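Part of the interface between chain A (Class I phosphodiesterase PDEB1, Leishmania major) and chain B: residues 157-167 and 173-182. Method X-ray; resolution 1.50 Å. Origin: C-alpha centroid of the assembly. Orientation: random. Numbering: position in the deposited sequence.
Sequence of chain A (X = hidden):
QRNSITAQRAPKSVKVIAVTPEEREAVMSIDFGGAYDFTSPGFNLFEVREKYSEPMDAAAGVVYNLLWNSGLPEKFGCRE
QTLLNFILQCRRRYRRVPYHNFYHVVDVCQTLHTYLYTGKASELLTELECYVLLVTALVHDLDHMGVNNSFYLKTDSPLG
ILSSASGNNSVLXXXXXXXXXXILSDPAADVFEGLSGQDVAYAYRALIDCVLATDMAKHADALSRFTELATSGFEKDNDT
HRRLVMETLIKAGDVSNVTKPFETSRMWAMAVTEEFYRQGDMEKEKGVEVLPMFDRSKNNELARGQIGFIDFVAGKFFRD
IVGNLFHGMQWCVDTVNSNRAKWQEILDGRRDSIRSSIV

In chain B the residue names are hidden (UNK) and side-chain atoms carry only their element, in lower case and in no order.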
# COMPACT_ATOMS: atom_id res chain seq x y z
N SER A 157 -12.73 -2.62 9.05
CA SER A 157 -11.58 -1.72 9.14
C SER A 157 -11.32 -1.15 7.75
O SER A 157 -11.60 -1.81 6.75
CB SER A 157 -10.35 -2.47 9.63
OG SER A 157 -10.01 -3.51 8.72
N PRO A 158 -10.79 0.08 7.67
CA PRO A 158 -10.52 0.68 6.36
C PRO A 158 -9.65 -0.21 5.47
O PRO A 158 -9.91 -0.33 4.27
CB PRO A 158 -9.82 1.99 6.73
CG PRO A 158 -10.48 2.35 8.02
CD PRO A 158 -10.50 1.03 8.76
N LEU A 159 -8.63 -0.82 6.05
CA LEU A 159 -7.75 -1.71 5.29
C LEU A 159 -8.55 -2.88 4.74
O LEU A 159 -8.27 -3.37 3.65
CB LEU A 159 -6.62 -2.23 6.18
CG LEU A 159 -5.51 -1.25 6.55
CD1 LEU A 159 -4.55 -1.91 7.52
CD2 LEU A 159 -4.79 -0.80 5.29
N GLY A 160 -9.54 -3.32 5.50
CA GLY A 160 -10.37 -4.43 5.06
C GLY A 160 -11.26 -4.01 3.91
O GLY A 160 -11.47 -4.77 2.96
N ILE A 161 -11.80 -2.79 3.99
CA ILE A 161 -12.67 -2.26 2.96
C ILE A 161 -11.91 -2.08 1.65
O ILE A 161 -12.42 -2.38 0.57
CB ILE A 161 -13.28 -0.91 3.41
CG1 ILE A 161 -14.16 -1.13 4.65
CG2 ILE A 161 -14.10 -0.30 2.28
CD1 ILE A 161 -14.76 0.13 5.24
N LEU A 162 -10.67 -1.60 1.75
CA LEU A 162 -9.84 -1.41 0.56
C LEU A 162 -9.58 -2.76 -0.10
O LEU A 162 -9.57 -2.87 -1.33
CB LEU A 162 -8.52 -0.74 0.93
CG LEU A 162 -7.49 -0.53 -0.19
CD1 LEU A 162 -8.10 0.24 -1.36
CD2 LEU A 162 -6.29 0.22 0.37
N SER A 163 -9.38 -3.79 0.71
CA SER A 163 -9.12 -5.13 0.20
C SER A 163 -10.32 -5.65 -0.58
O SER A 163 -10.18 -6.24 -1.65
CB SER A 163 -8.82 -6.08 1.36
OG SER A 163 -7.73 -5.60 2.13
N SER A 164 -11.51 -5.41 -0.03
CA SER A 164 -12.75 -5.84 -0.67
C SER A 164 -12.92 -5.15 -2.01
O SER A 164 -13.34 -5.76 -3.00
CB SER A 164 -13.93 -5.51 0.24
OG SER A 164 -15.16 -5.75 -0.42
N ALA A 165 -12.59 -3.86 -2.04
CA ALA A 165 -12.72 -3.06 -3.26
C ALA A 165 -11.61 -3.30 -4.27
O ALA A 165 -11.85 -3.27 -5.48
CB ALA A 165 -12.78 -1.58 -2.90
N SER A 166 -10.39 -3.55 -3.79
CA SER A 166 -9.25 -3.77 -4.68
C SER A 166 -9.22 -5.17 -5.29
O SER A 166 -8.69 -5.36 -6.38
CB SER A 166 -7.94 -3.50 -3.95
OG SER A 166 -7.74 -4.44 -2.90
N GLY A 167 -9.78 -6.14 -4.57
CA GLY A 167 -9.81 -7.50 -5.08
C GLY A 167 -8.79 -8.45 -4.48
O GLY A 167 -8.79 -9.64 -4.79
N UNK B 173 -3.73 4.35 -8.02
CA UNK B 173 -4.98 4.53 -7.29
C UNK B 173 -5.08 3.75 -5.98
O UNK B 173 -5.61 4.26 -4.99
o UNK B 173 -4.70 3.96 -10.60
c UNK B 173 -6.35 5.19 -9.38
c UNK B 173 -5.31 5.04 -10.48
o UNK B 173 -5.12 6.01 -11.26
c UNK B 173 -6.17 4.21 -8.20
N UNK B 174 -4.58 2.51 -5.96
CA UNK B 174 -4.63 1.75 -4.71
C UNK B 174 -3.67 2.41 -3.72
O UNK B 174 -3.93 2.45 -2.52
c UNK B 174 -5.24 -0.43 -5.79
c UNK B 174 -4.21 0.28 -4.93
c UNK B 174 -4.10 -0.43 -3.57
N UNK B 175 -2.55 2.92 -4.24
CA UNK B 175 -1.56 3.60 -3.41
C UNK B 175 -2.19 4.85 -2.79
O UNK B 175 -2.01 5.12 -1.59
c UNK B 175 2.30 4.99 -1.98
n UNK B 175 2.23 6.09 -2.70
c UNK B 175 -0.34 4.00 -4.26
n UNK B 175 1.40 4.13 -2.45
c UNK B 175 1.26 5.95 -3.66
c UNK B 175 0.73 4.71 -3.50
N UNK B 176 -2.93 5.61 -3.59
CA UNK B 176 -3.59 6.82 -3.09
C UNK B 176 -4.55 6.47 -1.95
O UNK B 176 -4.63 7.19 -0.95
c UNK B 176 -3.55 7.88 -5.40
c UNK B 176 -4.38 7.52 -4.20
n UNK B 176 -2.26 8.36 -5.30
n UNK B 176 -2.76 8.34 -7.39
c UNK B 176 -3.86 7.88 -6.72
c UNK B 176 -1.81 8.62 -6.51
N UNK B 177 -5.28 5.37 -2.11
CA UNK B 177 -6.22 4.93 -1.09
C UNK B 177 -5.50 4.56 0.20
O UNK B 177 -5.95 4.92 1.29
s UNK B 177 -8.26 4.05 -2.84
c UNK B 177 -7.02 3.71 -1.58
N UNK B 178 -4.39 3.84 0.08
CA UNK B 178 -3.63 3.43 1.24
C UNK B 178 -3.15 4.63 2.06
O UNK B 178 -3.20 4.61 3.29
c UNK B 178 -2.42 2.60 0.81
o UNK B 178 -2.84 1.37 0.23
N UNK B 179 -2.69 5.67 1.37
CA UNK B 179 -2.22 6.87 2.06
C UNK B 179 -3.39 7.66 2.65
O UNK B 179 -3.25 8.30 3.69
c UNK B 179 0.79 6.86 1.92
c UNK B 179 0.66 8.14 -0.22
c UNK B 179 -0.05 7.16 0.70
c UNK B 179 -1.40 7.75 1.12
N UNK B 180 -4.54 7.60 1.98
CA UNK B 180 -5.73 8.29 2.48
C UNK B 180 -6.10 7.68 3.82
O UNK B 180 -6.42 8.38 4.78
c UNK B 180 -6.89 8.14 1.49
N UNK B 181 -6.05 6.35 3.88
CA UNK B 181 -6.37 5.62 5.10
C UNK B 181 -5.38 5.97 6.20
O UNK B 181 -5.76 6.11 7.36
c UNK B 181 -7.54 3.70 3.96
c UNK B 181 -6.35 3.32 6.15
c UNK B 181 -6.34 4.09 4.83
c UNK B 181 -7.50 2.28 3.47
N UNK B 182 -4.11 6.11 5.83
CA UNK B 182 -3.06 6.45 6.78
C UNK B 182 -3.32 7.81 7.42
O UNK B 182 -3.21 7.98 8.64
o UNK B 182 1.44 7.96 6.42
c UNK B 182 -0.53 6.75 7.00
o UNK B 182 1.10 6.02 5.43
c UNK B 182 0.76 6.92 6.23
c UNK B 182 -1.70 6.44 6.08

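Position 173 of chain B opens the stretch with three side-chain carbons in a row, the last carrying two oxygens. This carboxylate chain makes no contact with residues 157-167 of chain A and is E173(B), its acid hydrogen-bonded elsewhere in the structure.

Position 174 has three carbons, the first bearing the other two, and one of the two outer carbons lies 4.5 Å from CB of S166(A). A fork at CB is valine, V174(B); a short, branched apolar side chain fits this place, where no hydrogen bond crosses between the helices.

Positions 175 and 176 each carry one carbon followed by a five-membered ring of three carbons and two nitrogens, the imidazole of histidine. The CA-to-CB bond of H175(B) points away from this stretch of chain A, and H176(B) is out of its reach, so the contact sets no demand on either; both rings hydrogen-bond elsewhere.

At position 177 one carbon leads to a sulfur, with no methyl beyond it, and its CB packs 3.6 Å from CD1 of L162(A). This is cysteine, and C177(B) points toward chain A. The small side chain leaves room for that leucine to come close.

Position 178 has one carbon and one oxygen, and the oxygen lies 3.6 Å from CD2 of L162(A). It is serine. OG of S178(B) donates to its own helix, 3.1 Å from O of V174(B), so the hydroxyl is satisfied despite its apolar neighbour.

Position 179 shows four carbons forked at the second, hence L179(B), and position 180 a single carbon, A180(B). Neither reaches this stretch of chain A, so the contact makes no demand on their type.

Position 181 again has four carbons, but forked at the first, with one arm two carbons long. The short arm lies 3.8 Å from CB of P158(A); the end of the longer arm lies 3.6 Å from O of P158(A) and 3.9 Å from CD2 of L162(A). This is isoleucine, and I181(B) points toward chain A. Its two arms let one apolar side chain touch both P158(A), through CG2, and L162(A), through CD1.

Position 182 repeats the three carbons and two oxygens of glutamate. E182(B) is exposed, as suits a charged side chain outside the contact.

The two helices run nearly antiparallel, at 165°, with axes 10.4 Å apart at closest approach. P158(A), L162(A) and S166(A), spaced four residues apart, lie along one side of their helix and pair in register with I181(B), C177(B) and V174(B). At the centre L162(A) is a knob in the hole formed by V174(B), C177(B), S178(B) and I181(B). No hydrogen bond crosses between the stretches; the 306 Å² buried comes mainly from packing of apolar side chains around L162(A) and I181(B), while S166(A) OG bonds within its own helix to L162(A) O, at 2.9 Å.

Chain B, residues 173-182: EVHHCSLAIE
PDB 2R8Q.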